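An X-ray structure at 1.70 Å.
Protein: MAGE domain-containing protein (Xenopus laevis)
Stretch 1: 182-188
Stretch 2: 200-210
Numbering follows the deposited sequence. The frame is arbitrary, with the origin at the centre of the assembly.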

# COMPACT_ATOMS: atom_id res chain seq x y z
N SER B 182 -4.19 17.08 -13.97
CA SER B 182 -4.74 17.93 -15.01
C SER B 182 -3.59 18.69 -15.65
O SER B 182 -2.50 18.80 -15.09
CB SER B 182 -5.77 18.92 -14.44
OG SER B 182 -5.13 19.97 -13.72
N LYS B 183 -3.86 19.25 -16.83
CA LYS B 183 -2.83 20.08 -17.46
C LYS B 183 -2.44 21.25 -16.57
O LYS B 183 -1.25 21.57 -16.45
CB LYS B 183 -3.32 20.56 -18.82
CG LYS B 183 -3.39 19.47 -19.88
CD LYS B 183 -3.90 20.06 -21.19
CE LYS B 183 -3.89 19.04 -22.31
NZ LYS B 183 -4.46 19.64 -23.57
N MET B 184 -3.42 21.90 -15.92
CA MET B 184 -3.09 23.07 -15.10
C MET B 184 -2.29 22.66 -13.87
O MET B 184 -1.34 23.36 -13.49
CB MET B 184 -4.37 23.82 -14.70
CG MET B 184 -4.11 25.14 -13.98
SD MET B 184 -3.20 26.30 -15.02
CE MET B 184 -4.51 26.87 -16.11
N LYS B 185 -2.64 21.53 -13.25
CA LYS B 185 -1.85 21.06 -12.12
C LYS B 185 -0.41 20.75 -12.54
O LYS B 185 0.53 21.08 -11.81
CB LYS B 185 -2.50 19.81 -11.51
CG LYS B 185 -3.79 20.07 -10.76
CD LYS B 185 -3.54 20.79 -9.44
CE LYS B 185 -4.80 20.76 -8.56
NZ LYS B 185 -4.69 21.65 -7.37
N VAL B 186 -0.22 20.11 -13.70
CA VAL B 186 1.14 19.81 -14.14
C VAL B 186 1.90 21.10 -14.46
O VAL B 186 3.08 21.25 -14.14
CB VAL B 186 1.11 18.84 -15.34
CG1 VAL B 186 2.51 18.69 -15.93
CG2 VAL B 186 0.58 17.47 -14.90
N LEU B 187 1.21 22.07 -15.07
CA LEU B 187 1.82 23.37 -15.32
C LEU B 187 2.23 24.04 -14.01
O LEU B 187 3.28 24.70 -13.94
CB LEU B 187 0.85 24.27 -16.09
CG LEU B 187 1.37 25.68 -16.37
CD1 LEU B 187 2.70 25.61 -17.13
CD2 LEU B 187 0.34 26.47 -17.17
N GLU B 188 1.41 23.88 -12.97
CA GLU B 188 1.75 24.45 -11.67
C GLU B 188 2.98 23.78 -11.07
O GLU B 188 3.81 24.44 -10.44
CB GLU B 188 0.55 24.34 -10.73
CG GLU B 188 -0.54 25.33 -11.09
CD GLU B 188 -1.84 25.14 -10.32
OE1 GLU B 188 -1.93 24.23 -9.47
OE2 GLU B 188 -2.77 25.92 -10.58
N SER B 200 3.58 32.61 -16.80
CA SER B 200 4.79 32.79 -17.60
C SER B 200 4.73 31.99 -18.89
O SER B 200 5.25 32.42 -19.92
CB SER B 200 6.04 32.36 -16.80
OG SER B 200 6.08 32.97 -15.53
N TRP B 201 4.10 30.82 -18.85
CA TRP B 201 4.02 29.93 -20.00
C TRP B 201 2.70 30.13 -20.73
O TRP B 201 1.80 29.29 -20.70
CB TRP B 201 4.17 28.48 -19.54
CG TRP B 201 5.41 28.18 -18.77
CD1 TRP B 201 5.54 28.08 -17.41
CD2 TRP B 201 6.70 27.92 -19.31
NE1 TRP B 201 6.83 27.77 -17.08
CE2 TRP B 201 7.57 27.67 -18.23
CE3 TRP B 201 7.21 27.88 -20.62
CZ2 TRP B 201 8.92 27.38 -18.41
CZ3 TRP B 201 8.55 27.60 -20.79
CH2 TRP B 201 9.38 27.35 -19.70
N THR B 202 2.61 31.28 -21.42
CA THR B 202 1.35 31.72 -22.02
C THR B 202 0.70 30.64 -22.87
O THR B 202 -0.51 30.41 -22.78
CB THR B 202 1.59 32.97 -22.87
OG1 THR B 202 2.15 34.01 -22.06
CG2 THR B 202 0.29 33.46 -23.47
N THR B 203 1.49 29.97 -23.71
CA THR B 203 0.93 28.97 -24.61
C THR B 203 0.38 27.77 -23.84
O THR B 203 -0.75 27.32 -24.10
CB THR B 203 2.01 28.51 -25.59
OG1 THR B 203 2.53 29.65 -26.31
CG2 THR B 203 1.44 27.50 -26.58
N GLN B 204 1.16 27.24 -22.91
CA GLN B 204 0.72 26.09 -22.13
C GLN B 204 -0.40 26.47 -21.17
O GLN B 204 -1.31 25.67 -20.93
CB GLN B 204 1.93 25.49 -21.41
CG GLN B 204 3.01 24.93 -22.37
CD GLN B 204 3.99 25.97 -22.93
OE1 GLN B 204 3.84 27.17 -22.72
NE2 GLN B 204 5.02 25.49 -23.62
N TYR B 205 -0.35 27.68 -20.63
CA TYR B 205 -1.43 28.15 -19.77
C TYR B 205 -2.77 28.16 -20.50
O TYR B 205 -3.79 27.74 -19.95
CB TYR B 205 -1.10 29.54 -19.24
CG TYR B 205 -2.04 30.02 -18.17
CD1 TYR B 205 -1.79 29.75 -16.83
CD2 TYR B 205 -3.16 30.78 -18.48
CE1 TYR B 205 -2.64 30.20 -15.84
CE2 TYR B 205 -4.02 31.23 -17.50
CZ TYR B 205 -3.75 30.93 -16.18
OH TYR B 205 -4.59 31.38 -15.19
N LYS B 206 -2.79 28.65 -21.74
CA LYS B 206 -4.04 28.65 -22.48
C LYS B 206 -4.51 27.23 -22.77
O LYS B 206 -5.71 26.94 -22.67
CB LYS B 206 -3.90 29.46 -23.78
CG LYS B 206 -5.22 29.63 -24.52
CD LYS B 206 -5.16 30.75 -25.55
CE LYS B 206 -6.53 30.97 -26.20
NZ LYS B 206 -6.57 32.20 -27.06
N ASP B 207 -3.57 26.34 -23.11
CA ASP B 207 -3.94 24.95 -23.35
C ASP B 207 -4.52 24.30 -22.09
O ASP B 207 -5.46 23.51 -22.16
CB ASP B 207 -2.74 24.17 -23.86
CG ASP B 207 -3.09 22.75 -24.27
OD1 ASP B 207 -4.14 22.56 -24.92
OD2 ASP B 207 -2.31 21.83 -23.96
N ALA B 208 -3.98 24.66 -20.92
CA ALA B 208 -4.45 24.08 -19.67
C ALA B 208 -5.82 24.61 -19.27
O ALA B 208 -6.54 23.94 -18.53
CB ALA B 208 -3.43 24.33 -18.56
N GLN B 209 -6.20 25.80 -19.74
CA GLN B 209 -7.50 26.36 -19.40
C GLN B 209 -8.63 25.71 -20.18
O GLN B 209 -9.75 25.60 -19.66
CB GLN B 209 -7.51 27.88 -19.63
CG GLN B 209 -6.64 28.66 -18.67
CD GLN B 209 -7.18 30.05 -18.38
OE1 GLN B 209 -7.32 30.87 -19.28
NE2 GLN B 209 -7.48 30.31 -17.11
N GLU B 210 -8.38 25.28 -21.42
CA GLU B 210 -9.41 24.69 -22.26
C GLU B 210 -9.50 23.18 -22.10
O GLU B 210 -9.87 22.67 -21.03
CB GLU B 210 -9.16 25.04 -23.73
CG GLU B 210 -9.57 26.47 -24.09
CD GLU B 210 -8.43 27.27 -24.69
OE1 GLU B 210 -7.69 26.73 -25.54
OE2 GLU B 210 -8.27 28.45 -24.29
O HOH W 1 -6.29 21.73 -16.84

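This is a compact helix-to-helix contact in which a short row of apolar side chains fills the space between two roughly antiparallel helices, with a lysine-aspartate salt bridge at one end and a water that links the two backbones at Met184 and Ala208. Helix 183-188 and helix 202-209 run with their N-to-C directions 149° apart, and their axes come within 8.7 Å. Because the directions oppose, the start of the first helix lies beside the end of the second, and Leu187, a turn further on, reaches back to Trp201, Gln204 and Tyr205. Together the stretches bury 419 Å².

The backbones come nearest where the residue facing across is smallest. The CA atoms of Lys183 and Ala208 are 4.8 Å apart, a spacing that the single methyl of Ala208 permits. Both CA-to-CB bonds point toward the opposing stretch, and Lys183 CB meets Ala208 CB at 3.8 Å. The same methyl lies 3.6 Å from the backbone, measured from Ala208 CB to Met184 N, so alanine here packs against main chain as well as side chain.

That closeness also suits the water. Met184 lies in the first turn of its helix, where amides lack a partner one turn earlier within the helix, while Ala208 O lies near the end of the other helix. Water 1 serves both: it accepts from Met184 N at 3.0 Å and donates to Ala208 O at 2.8 Å. The start of the first helix is secured further by Ser182, whose OG accepts from Lys185 N at 3.0 Å as an N-cap.

Lys183 does double duty. Its CB packs on alanine, while its extended chain, m at chi1 and t thereafter, carries the ammonium to Asp207, the residue just before Ala208. The salt bridge spans 3.1 Å from Lys183 NZ to Asp207 OD2, with a weak second hydrogen bond of 3.2 Å from Lys183 NZ to Asp207 OD1. Asp207 starts sideways, but its carboxylate comes nearer to meet the charge.

Met184 also leaves its backbone sideways, and its flexible chain bends inward so that the terminal methyl becomes the contact point. Met184 CE sits over one face of the Tyr205 ring, 4.1 Å from the centroid and 21° off the normal, a CH-pi arrangement; Met184 SD stands obliquely at 4.7 Å from that centroid. The methyl also touches Ala208, with Met184 CE to Ala208 CB at 3.7 Å.

Leu187 supplies the buried end of the row, pointing toward the second stretch. Its two methyls have different neighbours: Leu187 CD1 meets Trp201 CD1 at 3.8 Å, whereas Leu187 CD2 lies 3.6 Å from Tyr205 CA and 3.9 Å from Tyr205 CD1. Tyr205 thus receives both Met184 and Leu187.

The rules are legible: a small residue at the close approach, a branched apolar residue in the buried part, a flexible thioether over an aromatic face, and opposite charges at the more open margin.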